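Local coordinates for protein glycosyltransferase Gtf1 (Streptococcus pneumoniae, PDB 4PQG) that belongs to the GT-B class of glycosyltransferases, carries an added extended beta-sheet domain and binds uridine-5'-diphosphate, at residues L16-A21 / I63-N68; Y402-T407 / C470-E475; V247-E252 / D288-V293. All blocks are in the same frame, centred on the assembly; numbering follows the deposited sequence.

Contact 1: L16-A21 / I63-N68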
loop_
_atom_site.group_PDB
_atom_site.type_symbol
_atom_site.label_atom_id
_atom_site.label_comp_id
_atom_site.label_asym_id
_atom_site.label_seq_id
_atom_site.Cartn_x
_atom_site.Cartn_y
_atom_site.Cartn_z
ATOM N N LEU A 16 0.508 -6.265 -6.317
ATOM C CA LEU A 16 1.882 -6.752 -6.308
ATOM C C LEU A 16 2.364 -7.074 -4.893
ATOM O O LEU A 16 2.720 -8.206 -4.596
ATOM C CB LEU A 16 2.828 -5.778 -7.032
ATOM C CG LEU A 16 2.379 -5.451 -8.458
ATOM C CD1 LEU A 16 3.345 -4.486 -9.123
ATOM C CD2 LEU A 16 2.216 -6.724 -9.280
ATOM N N GLY A 17 2.353 -6.085 -4.012
ATOM C CA GLY A 17 3.022 -6.241 -2.732
ATOM C C GLY A 17 2.418 -5.436 -1.614
ATOM O O GLY A 17 1.343 -4.831 -1.762
ATOM N N ILE A 18 3.122 -5.445 -0.490
ATOM C CA ILE A 18 2.660 -4.837 0.756
ATOM C C ILE A 18 3.868 -4.695 1.659
ATOM O O ILE A 18 4.775 -5.536 1.625
ATOM C CB ILE A 18 1.546 -5.677 1.443
ATOM C CG1 ILE A 18 1.018 -4.967 2.714
ATOM C CG2 ILE A 18 2.036 -7.081 1.771
ATOM C CD1 ILE A 18 -0.374 -5.394 3.124
ATOM N N GLY A 19 3.894 -3.623 2.443
ATOM C CA GLY A 19 4.993 -3.351 3.365
ATOM C C GLY A 19 4.489 -2.803 4.694
ATOM O O GLY A 19 3.268 -2.686 4.910
ATOM N N TRP A 20 5.420 -2.488 5.594
ATOM C CA TRP A 20 5.060 -1.883 6.867
ATOM C C TRP A 20 4.456 -0.509 6.688
ATOM O O TRP A 20 3.593 -0.106 7.469
ATOM C CB TRP A 20 6.265 -1.816 7.798
ATOM C CG TRP A 20 6.610 -3.147 8.407
ATOM C CD1 TRP A 20 7.697 -3.963 8.106
ATOM C CD2 TRP A 20 5.854 -3.877 9.427
ATOM N NE1 TRP A 20 7.666 -5.109 8.859
ATOM C CE2 TRP A 20 6.589 -5.115 9.674
ATOM C CE3 TRP A 20 4.684 -3.629 10.144
ATOM C CZ2 TRP A 20 6.159 -6.052 10.601
ATOM C CZ3 TRP A 20 4.261 -4.579 11.082
ATOM C CH2 TRP A 20 4.981 -5.760 11.299
ATOM N N ALA A 21 4.896 0.214 5.662
ATOM C CA ALA A 21 4.424 1.568 5.405
ATOM C C ALA A 21 3.899 1.656 3.979
ATOM O O ALA A 21 4.549 2.226 3.103
ATOM C CB ALA A 21 5.562 2.568 5.633
ATOM N N ILE A 63 -2.225 -4.203 8.539
ATOM C CA ILE A 63 -3.082 -3.315 7.771
ATOM C C ILE A 63 -4.554 -3.711 7.965
ATOM O O ILE A 63 -5.472 -3.010 7.536
ATOM C CB ILE A 63 -2.638 -3.330 6.279
ATOM C CG1 ILE A 63 -2.961 -2.027 5.571
ATOM C CG2 ILE A 63 -3.215 -4.506 5.518
ATOM C CD1 ILE A 63 -2.420 -2.025 4.153
ATOM N N GLY A 64 -4.763 -4.844 8.631
ATOM C CA GLY A 64 -6.082 -5.249 9.034
ATOM C C GLY A 64 -6.767 -6.338 8.231
ATOM O O GLY A 64 -7.943 -6.598 8.477
ATOM N N PHE A 65 -6.076 -6.987 7.287
ATOM C CA PHE A 65 -6.672 -8.162 6.613
ATOM C C PHE A 65 -6.780 -9.317 7.628
ATOM O O PHE A 65 -5.915 -9.467 8.491
ATOM C CB PHE A 65 -5.805 -8.648 5.442
ATOM C CG PHE A 65 -5.761 -7.726 4.265
ATOM C CD1 PHE A 65 -6.878 -7.540 3.442
ATOM C CD2 PHE A 65 -4.584 -7.079 3.939
ATOM C CE1 PHE A 65 -6.815 -6.698 2.341
ATOM C CE2 PHE A 65 -4.516 -6.229 2.839
ATOM C CZ PHE A 65 -5.626 -6.043 2.035
ATOM N N ASP A 66 -7.844 -10.120 7.542
ATOM C CA ASP A 66 -7.894 -11.394 8.274
ATOM C C ASP A 66 -7.012 -12.382 7.536
ATOM O O ASP A 66 -6.971 -12.347 6.307
ATOM C CB ASP A 66 -9.307 -11.973 8.284
ATOM C CG ASP A 66 -10.290 -11.114 9.036
ATOM O OD1 ASP A 66 -9.952 -10.566 10.102
ATOM O OD2 ASP A 66 -11.425 -11.013 8.556
ATOM N N ASP A 67 -6.337 -13.268 8.276
ATOM C CA ASP A 67 -5.465 -14.288 7.676
ATOM C C ASP A 67 -6.167 -15.085 6.574
ATOM O O ASP A 67 -5.568 -15.391 5.549
ATOM C CB ASP A 67 -4.923 -15.255 8.737
ATOM C CG ASP A 67 -3.968 -14.592 9.712
ATOM O OD1 ASP A 67 -3.655 -13.376 9.571
ATOM O OD2 ASP A 67 -3.523 -15.305 10.632
ATOM N N ASN A 68 -7.444 -15.407 6.768
ATOM C CA ASN A 68 -8.146 -16.196 5.756
ATOM C C ASN A 68 -8.588 -15.379 4.540
ATOM O O ASN A 68 -9.169 -15.918 3.618
ATOM C CB ASN A 68 -9.310 -16.986 6.368
ATOM C CG ASN A 68 -10.416 -16.090 6.893
ATOM O OD1 ASN A 68 -10.639 -14.974 6.397
ATOM N ND2 ASN A 68 -11.125 -16.577 7.903
#

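Contact 2: Y402-T407 / C470-E475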
loop_
_atom_site.group_PDB
_atom_site.type_symbol
_atom_site.label_atom_id
_atom_site.label_comp_id
_atom_site.label_asym_id
_atom_site.label_seq_id
_atom_site.Cartn_x
_atom_site.Cartn_y
_atom_site.Cartn_z
ATOM N N TYR A 402 -5.777 17.087 16.274
ATOM C CA TYR A 402 -5.241 18.244 15.557
ATOM C C TYR A 402 -6.343 19.204 15.108
ATOM O O TYR A 402 -7.529 18.885 15.169
ATOM C CB TYR A 402 -4.403 17.777 14.350
ATOM C CG TYR A 402 -3.154 17.003 14.724
ATOM C CD1 TYR A 402 -1.922 17.641 14.814
ATOM C CD2 TYR A 402 -3.208 15.623 14.994
ATOM C CE1 TYR A 402 -0.776 16.941 15.149
ATOM C CE2 TYR A 402 -2.064 14.915 15.329
ATOM C CZ TYR A 402 -0.855 15.582 15.407
ATOM O OH TYR A 402 0.289 14.908 15.740
ATOM N N GLU A 403 -5.951 20.383 14.640
ATOM C CA GLU A 403 -6.931 21.345 14.200
ATOM C C GLU A 403 -7.165 21.370 12.698
ATOM O O GLU A 403 -8.322 21.374 12.262
ATOM C CB GLU A 403 -6.615 22.735 14.748
ATOM C CG GLU A 403 -6.886 22.829 16.246
ATOM C CD GLU A 403 -6.712 24.229 16.803
ATOM O OE1 GLU A 403 -5.945 25.027 16.218
ATOM O OE2 GLU A 403 -7.342 24.526 17.841
ATOM N N VAL A 404 -6.083 21.372 11.915
ATOM C CA VAL A 404 -6.180 21.555 10.471
ATOM C C VAL A 404 -5.235 20.587 9.740
ATOM O O VAL A 404 -4.125 20.332 10.206
ATOM C CB VAL A 404 -5.829 23.005 10.054
ATOM C CG1 VAL A 404 -5.866 23.171 8.525
ATOM C CG2 VAL A 404 -6.768 24.018 10.718
ATOM N N TYR A 405 -5.690 20.076 8.599
ATOM C CA TYR A 405 -4.894 19.192 7.749
ATOM C C TYR A 405 -4.380 19.977 6.542
ATOM O O TYR A 405 -5.147 20.710 5.920
ATOM C CB TYR A 405 -5.741 17.997 7.266
ATOM C CG TYR A 405 -4.936 16.967 6.489
ATOM C CD1 TYR A 405 -4.439 15.825 7.116
ATOM C CD2 TYR A 405 -4.668 17.141 5.124
ATOM C CE1 TYR A 405 -3.683 14.889 6.409
ATOM C CE2 TYR A 405 -3.905 16.217 4.414
ATOM C CZ TYR A 405 -3.419 15.098 5.061
ATOM O OH TYR A 405 -2.663 14.181 4.357
ATOM N N LEU A 406 -3.101 19.779 6.210
ATOM C CA LEU A 406 -2.443 20.370 5.025
ATOM C C LEU A 406 -1.987 19.336 3.969
ATOM O O LEU A 406 -1.443 18.305 4.302
ATOM C CB LEU A 406 -1.198 21.147 5.463
ATOM C CG LEU A 406 -1.304 22.233 6.533
ATOM C CD1 LEU A 406 0.071 22.853 6.747
ATOM C CD2 LEU A 406 -2.321 23.285 6.109
ATOM N N THR A 407 -2.160 19.674 2.694
ATOM C CA THR A 407 -1.702 18.853 1.573
ATOM C C THR A 407 -1.221 19.814 0.506
ATOM O O THR A 407 -1.865 20.839 0.240
ATOM C CB THR A 407 -2.830 17.943 0.995
ATOM O OG1 THR A 407 -2.461 17.496 -0.321
ATOM C CG2 THR A 407 -4.166 18.707 0.889
ATOM N N CYS A 470 -2.717 31.398 8.029
ATOM C CA CYS A 470 -2.896 32.601 8.847
ATOM C C CYS A 470 -4.328 33.130 8.791
ATOM O O CYS A 470 -4.904 33.439 9.825
ATOM C CB CYS A 470 -1.895 33.686 8.438
ATOM S SG CYS A 470 -0.213 33.314 8.964
ATOM N N GLN A 471 -4.905 33.186 7.590
ATOM C CA GLN A 471 -6.291 33.608 7.397
ATOM C C GLN A 471 -7.331 32.758 8.144
ATOM O O GLN A 471 -8.330 33.294 8.657
ATOM C CB GLN A 471 -6.636 33.666 5.908
ATOM C CG GLN A 471 -8.044 34.171 5.620
ATOM C CD GLN A 471 -8.395 34.116 4.150
ATOM O OE1 GLN A 471 -7.569 33.752 3.315
ATOM N NE2 GLN A 471 -9.628 34.479 3.823
ATOM N N LEU A 472 -7.103 31.446 8.212
ATOM C CA LEU A 472 -8.046 30.530 8.878
ATOM C C LEU A 472 -8.157 30.867 10.359
ATOM O O LEU A 472 -9.252 30.885 10.925
ATOM C CB LEU A 472 -7.602 29.065 8.698
ATOM C CG LEU A 472 -8.483 27.935 9.247
ATOM C CD1 LEU A 472 -8.251 26.677 8.414
ATOM C CD2 LEU A 472 -8.207 27.654 10.724
ATOM N N TYR A 473 -7.012 31.133 10.975
ATOM C CA TYR A 473 -6.977 31.455 12.379
ATOM C C TYR A 473 -7.398 32.904 12.643
ATOM O O TYR A 473 -8.203 33.167 13.544
ATOM C CB TYR A 473 -5.593 31.167 12.943
ATOM C CG TYR A 473 -5.351 29.695 13.180
ATOM C CD1 TYR A 473 -5.864 29.059 14.311
ATOM C CD2 TYR A 473 -4.608 28.933 12.277
ATOM C CE1 TYR A 473 -5.642 27.707 14.539
ATOM C CE2 TYR A 473 -4.381 27.583 12.493
ATOM C CZ TYR A 473 -4.899 26.969 13.619
ATOM O OH TYR A 473 -4.672 25.626 13.837
ATOM N N GLN A 474 -6.880 33.825 11.832
ATOM C CA GLN A 474 -7.099 35.255 12.040
ATOM C C GLN A 474 -8.542 35.667 11.766
ATOM O O GLN A 474 -9.052 36.564 12.428
ATOM C CB GLN A 474 -6.096 36.094 11.229
ATOM C CG GLN A 474 -4.663 35.957 11.745
ATOM C CD GLN A 474 -3.611 36.674 10.901
ATOM O OE1 GLN A 474 -3.774 36.878 9.691
ATOM N NE2 GLN A 474 -2.509 37.048 11.545
ATOM N N GLU A 475 -9.200 35.006 10.810
ATOM C CA GLU A 475 -10.630 35.230 10.565
ATOM C C GLU A 475 -11.533 34.275 11.361
ATOM O O GLU A 475 -12.739 34.202 11.107
ATOM C CB GLU A 475 -10.956 35.176 9.065
ATOM C CG GLU A 475 -10.099 36.106 8.215
ATOM C CD GLU A 475 -10.581 36.234 6.783
ATOM O OE1 GLU A 475 -11.333 35.360 6.308
ATOM O OE2 GLU A 475 -10.194 37.216 6.115
#

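Contact 3: V247-E252 / D288-V293. With NAG (2-acetamido-2-deoxy-beta-D-glucopyranose), chain D.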
loop_
_atom_site.group_PDB
_atom_site.type_symbol
_atom_site.label_atom_id
_atom_site.label_comp_id
_atom_site.label_asym_id
_atom_site.label_seq_id
_atom_site.Cartn_x
_atom_site.Cartn_y
_atom_site.Cartn_z
ATOM N N VAL A 247 -11.139 -3.804 -13.230
ATOM C CA VAL A 247 -9.857 -3.099 -13.061
ATOM C C VAL A 247 -10.122 -1.834 -12.248
ATOM O O VAL A 247 -10.960 -1.001 -12.629
ATOM C CB VAL A 247 -9.203 -2.736 -14.412
ATOM C CG1 VAL A 247 -8.041 -1.745 -14.235
ATOM C CG2 VAL A 247 -8.757 -3.997 -15.145
ATOM N N VAL A 248 -9.435 -1.708 -11.117
ATOM C CA VAL A 248 -9.549 -0.502 -10.309
ATOM C C VAL A 248 -8.492 0.501 -10.749
ATOM O O VAL A 248 -7.307 0.152 -10.855
ATOM C CB VAL A 248 -9.400 -0.803 -8.813
ATOM C CG1 VAL A 248 -9.581 0.456 -7.980
ATOM C CG2 VAL A 248 -10.431 -1.829 -8.389
ATOM N N VAL A 249 -8.948 1.722 -11.026
ATOM C CA VAL A 249 -8.086 2.844 -11.375
ATOM C C VAL A 249 -7.814 3.619 -10.083
ATOM O O VAL A 249 -8.740 4.114 -9.445
ATOM C CB VAL A 249 -8.754 3.760 -12.428
ATOM C CG1 VAL A 249 -7.836 4.918 -12.813
ATOM C CG2 VAL A 249 -9.162 2.951 -13.656
ATOM N N HIS A 250 -6.554 3.688 -9.670
ATOM C CA HIS A 250 -6.234 4.285 -8.363
ATOM C C HIS A 250 -5.794 5.730 -8.353
ATOM O O HIS A 250 -6.275 6.536 -7.534
ATOM C CB HIS A 250 -5.222 3.423 -7.632
ATOM C CG HIS A 250 -5.798 2.134 -7.129
ATOM N ND1 HIS A 250 -6.542 2.064 -6.018
ATOM C CD2 HIS A 250 -5.722 0.846 -7.637
ATOM C CE1 HIS A 250 -6.922 0.794 -5.814
ATOM N NE2 HIS A 250 -6.404 0.045 -6.801
ATOM N N ALA A 251 -4.874 6.073 -9.241
ATOM C CA ALA A 251 -4.345 7.435 -9.302
ATOM C C ALA A 251 -4.878 8.110 -10.575
ATOM O O ALA A 251 -5.716 7.526 -11.288
ATOM C CB ALA A 251 -2.821 7.378 -9.309
ATOM N N GLU A 252 -4.409 9.328 -10.857
ATOM C CA GLU A 252 -4.636 9.971 -12.159
ATOM C C GLU A 252 -4.153 9.018 -13.258
ATOM O O GLU A 252 -3.136 8.364 -13.088
ATOM C CB GLU A 252 -3.869 11.294 -12.211
ATOM C CG GLU A 252 -4.080 12.130 -13.467
ATOM C CD GLU A 252 -5.533 12.525 -13.664
ATOM O OE1 GLU A 252 -5.890 13.676 -13.344
ATOM O OE2 GLU A 252 -6.337 11.681 -14.121
ATOM N N ASP A 288 -16.783 10.637 -9.524
ATOM C CA ASP A 288 -17.524 10.835 -10.766
ATOM C C ASP A 288 -16.777 11.685 -11.781
ATOM O O ASP A 288 -16.970 11.506 -12.971
ATOM C CB ASP A 288 -18.895 11.475 -10.510
ATOM C CG ASP A 288 -19.898 10.495 -9.935
ATOM O OD1 ASP A 288 -19.856 9.298 -10.295
ATOM O OD2 ASP A 288 -20.728 10.934 -9.118
ATOM N N ARG A 289 -15.972 12.635 -11.323
ATOM C CA ARG A 289 -15.172 13.425 -12.249
ATOM C C ARG A 289 -14.177 12.542 -13.017
ATOM O O ARG A 289 -14.041 12.682 -14.227
ATOM C CB ARG A 289 -14.464 14.580 -11.537
ATOM C CG ARG A 289 -13.670 15.524 -12.440
ATOM C CD ARG A 289 -14.470 16.165 -13.576
ATOM N NE ARG A 289 -13.583 16.833 -14.537
ATOM C CZ ARG A 289 -13.839 16.987 -15.836
ATOM N NH1 ARG A 289 -14.962 16.520 -16.364
ATOM N NH2 ARG A 289 -12.961 17.596 -16.622
ATOM N N GLN A 290 -13.487 11.628 -12.326
ATOM C CA GLN A 290 -12.560 10.745 -13.044
ATOM C C GLN A 290 -13.338 9.828 -13.972
ATOM O O GLN A 290 -12.895 9.543 -15.086
ATOM C CB GLN A 290 -11.675 9.928 -12.110
ATOM C CG GLN A 290 -10.584 9.167 -12.869
ATOM C CD GLN A 290 -9.468 8.672 -11.976
ATOM O OE1 GLN A 290 -9.664 8.434 -10.783
ATOM N NE2 GLN A 290 -8.283 8.511 -12.557
ATOM N N ASN A 291 -14.511 9.406 -13.512
ATOM C CA ASN A 291 -15.400 8.578 -14.311
ATOM C C ASN A 291 -15.678 9.234 -15.663
ATOM O O ASN A 291 -15.427 8.635 -16.712
ATOM C CB ASN A 291 -16.689 8.273 -13.527
ATOM C CG ASN A 291 -17.546 7.201 -14.187
ATOM O OD1 ASN A 291 -17.660 7.143 -15.411
ATOM N ND2 ASN A 291 -18.155 6.353 -13.374
ATOM N N GLU A 292 -16.143 10.485 -15.635
ATOM C CA GLU A 292 -16.495 11.219 -16.855
ATOM C C GLU A 292 -15.285 11.478 -17.755
ATOM O O GLU A 292 -15.364 11.327 -18.982
ATOM C CB GLU A 292 -17.163 12.550 -16.493
ATOM C CG GLU A 292 -18.427 12.391 -15.656
ATOM C CD GLU A 292 -18.855 13.687 -14.989
ATOM O OE1 GLU A 292 -18.622 14.765 -15.584
ATOM O OE2 GLU A 292 -19.422 13.619 -13.871
ATOM N N VAL A 293 -14.169 11.872 -17.144
ATOM C CA VAL A 293 -12.915 12.088 -17.879
ATOM C C VAL A 293 -12.515 10.830 -18.648
ATOM O O VAL A 293 -12.293 10.867 -19.859
ATOM C CB VAL A 293 -11.770 12.531 -16.930
ATOM C CG1 VAL A 293 -10.414 12.407 -17.620
ATOM C CG2 VAL A 293 -11.997 13.962 -16.463
HETATM C C1 NAG D . -3.461 6.237 -4.690
HETATM C C2 NAG D . -3.759 7.655 -5.160
HETATM C C3 NAG D . -4.710 8.064 -4.029
HETATM C C4 NAG D . -5.832 7.036 -3.811
HETATM C C5 NAG D . -5.256 5.595 -3.719
HETATM C C6 NAG D . -6.283 4.508 -3.425
HETATM C C7 NAG D . -2.383 9.494 -5.974
HETATM C C8 NAG D . -1.115 10.268 -5.746
HETATM N N2 NAG D . -2.594 8.507 -5.119
HETATM O O1 NAG D . -2.174 5.695 -4.767
HETATM O O3 NAG D . -5.226 9.372 -4.210
HETATM O O4 NAG D . -6.493 7.356 -2.611
HETATM O O5 NAG D . -4.551 5.376 -4.943
HETATM O O6 NAG D . -7.114 4.414 -4.560
HETATM O O7 NAG D . -3.145 9.780 -6.912
HETATM O O HOH W 1 -9.825 6.571 -8.843
#

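Contact 1: L16-A21 / I63-N68
I18 and I63 meet tip to tip, and F65 adds a ring edge beside them. All three touching residues are apolar. CD1 of I18 does the work on the 16-21 side. It lies 3.8 Å from CG2 of I63 and 4.1 Å from CD1 of the same residue, so it sits against both branch ends. The I18 side chain gets there because CG1 is anti to the backbone N (chi1 -177°) and the chain stays extended to CD1. The same CD1 reaches the F65 ring at its edge, near the ring plane, 4.2 Å from CE2. The contact is small, burying about 90 Å² in total, and no hydrogen bond crosses it.

The backbone shapes one side. G64 follows helix 56-63, with positive phi and two bonds back into the last turn, a Schellman motif. Its backbone angles are suited to glycine. The turn lets I63 and F65, on either side of G64 in sequence, both face I18.

Segment 16-21 follows strand 10-15, an inner strand of the N-terminal parallel sheet. The loop 63-68 leads to the outermost strand of that sheet, 70-72. I18 also touches L59 of helix 56-63. I63 packs on E26 and Y27 of helix 24-38, where F65 meets Q29 and A33. F47 of strand 42-47 touches both I18 and F65.

Contact 2: Y402-T407 / C470-E475
Y473 and E403 make the polar half of this contact, and V404 with L472 the apolar half. The tight part faces the sheet. Y473 OH donates to E403 OE1 over 2.8 Å, using the lone pair of OE1 that points away from the other carboxylate oxygen. OE1 lies at the edge of the Y473 ring, in its plane, and is 3.2 Å from CE1. The carboxylate is turned 32° from the ring, and the two side chains cross obliquely. A second donor, F329 N, also bonds OE1, so two donors hold this oxygen, which should limit the carboxylate's freedom. The phenol oxygen also rests 3.6 Å from CB of E403.

Next to this pair, V404 and L472 reach toward each other. CG2 of V404 is 3.8 Å from L472 CD1 and 3.9 Å from CD2, so it meets both ends of the leucine fork. L472 has CG anti to its backbone N (chi1 -177°), which sends the fork toward the strand. Its CD2 also lies over the centre of the Y473 ring, 4.1 Å above the plane. One leucine thus packs on both the strand and the ring.

The side turned from the strand is the solvent side: Q474 and E475, the latter just past the helix, are exposed. Q471 NE2 bonds E475 OE1 with a nearly straight angle of 169°, meeting the carboxylate from above its plane.

Strand 404-406 is an inner strand of the C-terminal parallel sheet of the GT-B fold, between strands 330-334 and 428-431. Helix 458-474 packs beside it. L478 of helix 478-489 touches E403, V404 and L472, and the Y473 ring meets that of F329.

Contact 3: V247-E252 / D288-V293
Q290 reaches from its helix to the backbone carbonyl of A251. Its NE2 donates to A251 O over 3.0 Å at 168°. The acceptor lies in the amide plane of Q290, while the donor is tilted 33° from the carbonyl plane of A251. CG1 of V249 lies 3.6 Å from the same NE2. At the other end of the amide, a water lies within hydrogen-bonding distance of Q290 OE1 (2.7 Å) and V249 O (2.8 Å) and may link them. The glutamine therefore holds the 247-252 backbone directly at one carbonyl and perhaps at a second through water. Its CG is anti to the backbone N (chi1 -172°) and the chain is extended, which carries the amide to that backbone.

Segment 247-252 begins on strand 244-248 of the N-terminal Rossmann-like sheet and continues as a loop. Helix 288-301 follows the neighbouring parallel strand, 282-285.

On its far side the loop meets bound NAG. H250 ND1 and NAG O6 share a hydrogen bond of 2.8 Å, with O6 in the plane of the imidazole, at its edge. A251 CB lies 3.4 Å from NAG O7.

Further out, D227 OD1 bonds H250 NE2 and helps orient the imidazole. V248 CG1 lies over one face of that ring, toward the rim. H253 ND1 is a further partner of Q290 NE2.

How the contacts relate
Along the chain the order is contact 1, contact 3, contact 2, each closing before the next opens. Contacts 1 and 3 both border the N-terminal parallel sheet of seven strands, with centres about 24 Å apart. The strands of the extended beta-sheet domain come between them in sequence. Contact 2 is in the other parallel sheet, its centre about 34 Å from that of contact 1 and 30 Å from that of contact 3. No two contacts touch. The two parallel sheets are the two halves expected of a GT-B fold. Contacts 1 and 3 each bring a side chain to about 7 Å from bound uridine-5'-diphosphate.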